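Local coordinates for TssK (Serratia sp. FS14, PDB 5Y0E), which forms a trimeric building block of the type VI secretion baseplate and probably helps to couple that baseplate to the membrane complex of the machine, at the interface of chains A and B. Sequence-based numbering; all coordinates share one arbitrary frame. Chains: chain A/B, TssK.

Contact 1: the interface of chains A and B. Residues chain A 214, 218, 238, 242; chain B 279-281.
The side-chain amide of A:Asn242 and the backbone carbonyl of B:Arg280 make a polar link of this patch, where a loop of one TssK subunit rests on two helices of its neighbour. ND2 gives a hydrogen bond to B:Arg280 O at 2.9 Å, somewhat bent (143° at the hydrogen) and tilted from both the carbonyl plane and the amide plane. Asparagine suits the place because its amide both donates and accepts: OD1 takes a weak bond from the hydroxyl OG of A:Ser214, which may help to fix which way the amide is turned. Apolar packing accompanies it. The methyl CD2 of A:Leu238 lies 3.7 Å from B:Arg280 O and also faces B:Arg280 CB, the two side chains crossing at about a right angle. The small A:Ser218 presents its CB to the same arginine CB at 3.8 Å, and with A:Ser214 lines one side of B:Thr281, whose methyl CG2, anti to the backbone N with OG1 at chi1 -46°, faces A:Asn242 OD1. Some serine-threonine distances here are too short to be trusted. Within chain A, the hydroxyl OG of A:Ser218 (chi1 63°) turns back along its own helix, donating to A:Ser214 O at 2.8 Å in the carbonyl plane.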
# COMPACT_ATOMS: atom_id res chain seq x y z
N SER A 214 11.98 -9.97 12.20
CA SER A 214 11.23 -9.35 13.28
C SER A 214 11.39 -10.11 14.58
O SER A 214 11.60 -9.51 15.64
CB SER A 214 9.77 -9.31 12.87
OG SER A 214 9.13 -8.27 13.54
N SER A 218 13.68 -8.29 17.57
CA SER A 218 12.95 -7.91 18.75
C SER A 218 13.49 -8.56 19.99
O SER A 218 13.59 -7.95 21.00
CB SER A 218 11.48 -8.23 18.60
OG SER A 218 11.31 -9.59 18.47
N LEU A 238 14.12 -2.55 12.80
CA LEU A 238 12.97 -3.30 13.26
C LEU A 238 11.67 -2.52 13.04
O LEU A 238 10.67 -3.07 12.59
CB LEU A 238 13.16 -3.65 14.73
CG LEU A 238 12.01 -4.38 15.42
CD1 LEU A 238 11.67 -5.71 14.76
CD2 LEU A 238 12.36 -4.60 16.85
N ASN A 242 8.71 -3.70 10.93
CA ASN A 242 7.40 -3.85 11.54
C ASN A 242 6.30 -3.22 10.69
O ASN A 242 5.23 -3.80 10.55
CB ASN A 242 7.42 -3.27 12.94
CG ASN A 242 8.02 -4.20 13.94
OD1 ASN A 242 8.09 -5.39 13.70
ND2 ASN A 242 8.44 -3.68 15.06
N GLN B 279 6.96 -5.61 23.72
CA GLN B 279 7.31 -6.79 22.95
C GLN B 279 8.10 -6.44 21.69
O GLN B 279 8.84 -7.29 21.18
CB GLN B 279 6.05 -7.58 22.60
CG GLN B 279 5.09 -7.81 23.80
CD GLN B 279 4.25 -6.57 24.22
OE1 GLN B 279 3.52 -5.99 23.41
NE2 GLN B 279 4.38 -6.17 25.47
N ARG B 280 7.97 -5.21 21.18
CA ARG B 280 8.77 -4.67 20.10
C ARG B 280 8.29 -5.14 18.73
O ARG B 280 8.81 -4.67 17.72
CB ARG B 280 10.27 -5.01 20.22
CG ARG B 280 11.16 -4.00 20.84
CD ARG B 280 10.62 -3.41 22.08
NE ARG B 280 11.67 -2.72 22.81
CZ ARG B 280 11.44 -1.77 23.71
NH1 ARG B 280 10.21 -1.39 23.95
NH2 ARG B 280 12.45 -1.20 24.35
N THR B 281 7.34 -6.07 18.66
CA THR B 281 6.86 -6.66 17.43
C THR B 281 5.38 -6.94 17.61
O THR B 281 4.95 -7.16 18.74
CB THR B 281 7.58 -7.96 17.13
OG1 THR B 281 8.95 -7.74 17.31
CG2 THR B 281 7.42 -8.33 15.75

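Contact 2: the interface of chains A and B. Residues chain A 24, 27-28, 31; chain B 27, 30.
A helix-to-helix interface, built mainly from apolar side chains, brings A:Leu27, A:Glu28 and A:Met31 against B:Leu27 and B:Tyr30 and helps to hold neighbouring subunits together in the TssK trimer. B:Leu27 packs against both A:Leu27 and A:Met31; the CD1 methyls of the two leucines meet tip to tip at 3.7 Å, with the side chains crossing at about a right angle. B:Leu27 is forked, and its other methyl, CD2, touches CE at the end of A:Met31 (3.6 Å) and also lies near A:Leu27 CB. Methionine suits this place because its long, flexible chain, extended beyond CG, can carry a polarisable sulfur and a methyl across to the neighbour. Its SD lies 3.8 Å from B:Tyr30 CD1, on the same side of the ring as A:Glu28 CG but displaced out past CD1. A:Glu28 contributes its aliphatic stem: CG sits over the face of the B:Tyr30 ring, 3.8 Å from the centroid, in a CH-pi contact. The carboxylate beyond it lies nearly parallel to the ring, the planes 18° apart. The tyrosine CG stands anti to its backbone N (chi1 -173°), which swings the ring out towards chain A and offers a broad flat surface to the glutamate stem. All the residues of the patch belong to helix 17-37, the long N-terminal helix, so equivalent elements of the two subunits pack against each other along part of their length.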
# COMPACT_ATOMS: atom_id res chain seq x y z
N GLU A 24 -23.71 -0.84 -30.45
CA GLU A 24 -22.84 -1.62 -29.58
C GLU A 24 -21.43 -1.05 -29.58
O GLU A 24 -20.78 -1.00 -28.53
CB GLU A 24 -22.86 -3.10 -30.00
CG GLU A 24 -24.10 -3.85 -29.49
CD GLU A 24 -24.17 -5.35 -29.84
OE1 GLU A 24 -24.77 -6.13 -29.07
OE2 GLU A 24 -23.64 -5.76 -30.90
N LEU A 27 -21.58 2.01 -27.23
CA LEU A 27 -21.69 1.66 -25.83
C LEU A 27 -20.41 1.01 -25.32
O LEU A 27 -19.95 1.32 -24.22
CB LEU A 27 -22.87 0.73 -25.62
CG LEU A 27 -24.23 1.41 -25.71
CD1 LEU A 27 -25.29 0.36 -25.62
CD2 LEU A 27 -24.39 2.42 -24.59
N GLU A 28 -19.84 0.10 -26.11
CA GLU A 28 -18.55 -0.48 -25.75
C GLU A 28 -17.52 0.61 -25.52
O GLU A 28 -16.79 0.58 -24.54
CB GLU A 28 -18.08 -1.45 -26.83
CG GLU A 28 -18.37 -2.90 -26.54
CD GLU A 28 -18.43 -3.74 -27.79
OE1 GLU A 28 -17.85 -3.32 -28.80
OE2 GLU A 28 -19.05 -4.82 -27.77
N MET A 31 -17.99 2.47 -22.09
CA MET A 31 -17.49 1.76 -20.92
C MET A 31 -15.99 1.68 -20.94
O MET A 31 -15.34 1.81 -19.89
CB MET A 31 -18.10 0.37 -20.89
CG MET A 31 -19.56 0.41 -21.19
SD MET A 31 -20.36 -1.19 -21.34
CE MET A 31 -21.65 -0.68 -22.46
N LEU B 27 -23.76 -6.59 -22.89
CA LEU B 27 -23.18 -5.31 -22.52
C LEU B 27 -23.10 -5.14 -21.02
O LEU B 27 -22.24 -4.41 -20.53
CB LEU B 27 -23.98 -4.18 -23.12
CG LEU B 27 -23.81 -4.00 -24.61
CD1 LEU B 27 -25.01 -3.28 -25.12
CD2 LEU B 27 -22.59 -3.20 -24.87
N TYR B 30 -20.10 -7.08 -20.04
CA TYR B 30 -18.95 -6.37 -20.50
C TYR B 30 -18.49 -5.37 -19.49
O TYR B 30 -17.33 -5.30 -19.18
CB TYR B 30 -19.29 -5.68 -21.79
CG TYR B 30 -18.17 -5.01 -22.52
CD1 TYR B 30 -17.65 -3.83 -22.08
CD2 TYR B 30 -17.66 -5.55 -23.66
CE1 TYR B 30 -16.64 -3.21 -22.75
CE2 TYR B 30 -16.66 -4.94 -24.34
CZ TYR B 30 -16.15 -3.77 -23.89
OH TYR B 30 -15.14 -3.17 -24.57

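Contact 3: the interface of chains A and B. Residues chain A 350-353; chain B 391-394.
B:Val392 lies against the loop stretch formed by A:Ala351, A:Asp352 and A:Val353, and its side chain can be followed outward from the backbone. CB comes first, 3.8 Å from the backbone oxygen O of A:Val353. Beyond it the methyl CG1, at chi1 86°, stands between its own backbone N and carbonyl carbon and points towards the stretch, where it meets A:Ala351 O at 3.6 Å and the carboxylate oxygen OD1 of A:Asp352 at 3.7 Å. The valine and aspartate side chains cross at about a right angle. A short branched side chain suits this place: its methyl packs close to the backbone of the segment. B:Pro391, just before it, uses one side of its rigid ring. CB packs on the carbonyl group of A:Val353, 3.5 Å from its carbon C, and CG rests beside A:Asp352 O, also at 3.5 Å. A:Asp352 is steadied from within its own chain. A:Arg350 NH1 reaches its OD2 at 2.9 Å in a salt bridge whose hydrogen bond is weak, and the carboxylate carbon lies in plane at the guanidinium edge. The arginine may thus hold the carboxylate and temper its charge beside the valine methyl. In chain A the segment links the end of strand 343-350 to helix 355-365; in chain B the partner segment belongs to the loop between strands 387-389 and 404-408, so both sides lie in the C-terminal part of the protein.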
# COMPACT_ATOMS: atom_id res chain seq x y z
N ARG A 350 16.10 -22.78 22.59
CA ARG A 350 16.35 -22.20 23.90
C ARG A 350 15.07 -22.32 24.67
O ARG A 350 14.02 -22.21 24.10
CB ARG A 350 16.79 -20.75 23.82
CG ARG A 350 15.78 -19.80 24.40
CD ARG A 350 16.40 -18.66 25.16
NE ARG A 350 15.99 -18.63 26.55
CZ ARG A 350 14.77 -18.82 26.98
NH1 ARG A 350 14.51 -18.78 28.25
NH2 ARG A 350 13.80 -19.06 26.15
N ALA A 351 15.14 -22.57 25.95
CA ALA A 351 13.96 -22.69 26.76
C ALA A 351 14.28 -22.41 28.20
O ALA A 351 15.42 -22.36 28.56
CB ALA A 351 13.38 -24.08 26.64
N ASP A 352 13.27 -22.24 29.02
CA ASP A 352 13.52 -21.96 30.41
C ASP A 352 13.55 -23.20 31.26
O ASP A 352 12.86 -23.30 32.23
CB ASP A 352 12.51 -20.97 30.94
CG ASP A 352 12.95 -19.56 30.75
OD1 ASP A 352 14.01 -19.22 31.24
OD2 ASP A 352 12.25 -18.77 30.12
N VAL A 353 14.35 -24.15 30.86
CA VAL A 353 14.51 -25.38 31.62
C VAL A 353 15.97 -25.54 32.00
O VAL A 353 16.80 -24.72 31.63
CB VAL A 353 14.00 -26.59 30.82
CG1 VAL A 353 12.66 -26.26 30.22
CG2 VAL A 353 14.98 -26.95 29.75
N PRO B 391 16.73 -21.93 36.38
CA PRO B 391 17.43 -22.98 35.65
C PRO B 391 18.42 -22.42 34.67
O PRO B 391 19.48 -23.01 34.45
CB PRO B 391 16.29 -23.73 34.95
CG PRO B 391 15.33 -22.68 34.66
CD PRO B 391 15.39 -21.70 35.82
N VAL B 392 18.12 -21.26 34.10
CA VAL B 392 18.94 -20.70 33.05
C VAL B 392 18.69 -19.21 33.03
O VAL B 392 17.71 -18.73 33.60
CB VAL B 392 18.60 -21.36 31.69
CG1 VAL B 392 17.45 -20.66 31.04
CG2 VAL B 392 19.80 -21.38 30.82
N ALA B 393 19.59 -18.47 32.41
CA ALA B 393 19.41 -17.04 32.33
C ALA B 393 18.04 -16.74 31.75
O ALA B 393 17.64 -17.36 30.76
CB ALA B 393 20.48 -16.40 31.46
N PRO B 394 17.28 -15.83 32.34
CA PRO B 394 16.08 -15.34 31.68
C PRO B 394 16.44 -14.77 30.33
O PRO B 394 17.61 -14.59 29.97
CB PRO B 394 15.57 -14.24 32.61
CG PRO B 394 16.40 -14.30 33.80
CD PRO B 394 17.65 -14.99 33.48

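The three contacts use different regions of TssK and share no residues. The C-alpha centres of contact 1 and contact 3 are about 21 Å apart, those of contact 1 and contact 2 about 51 Å, and those of contact 2 and contact 3 about 69 Å. Neighbouring subunits are therefore joined along much of their length: through the N-terminal helix at contact 2, the middle helices at contact 1 and the C-terminal loops at contact 3. Contact 2 pairs like elements, whereas contacts 1 and 3 pair unlike ones, an arrangement compatible with a ring-like trimer in which the same set of junctions recurs between successive subunits.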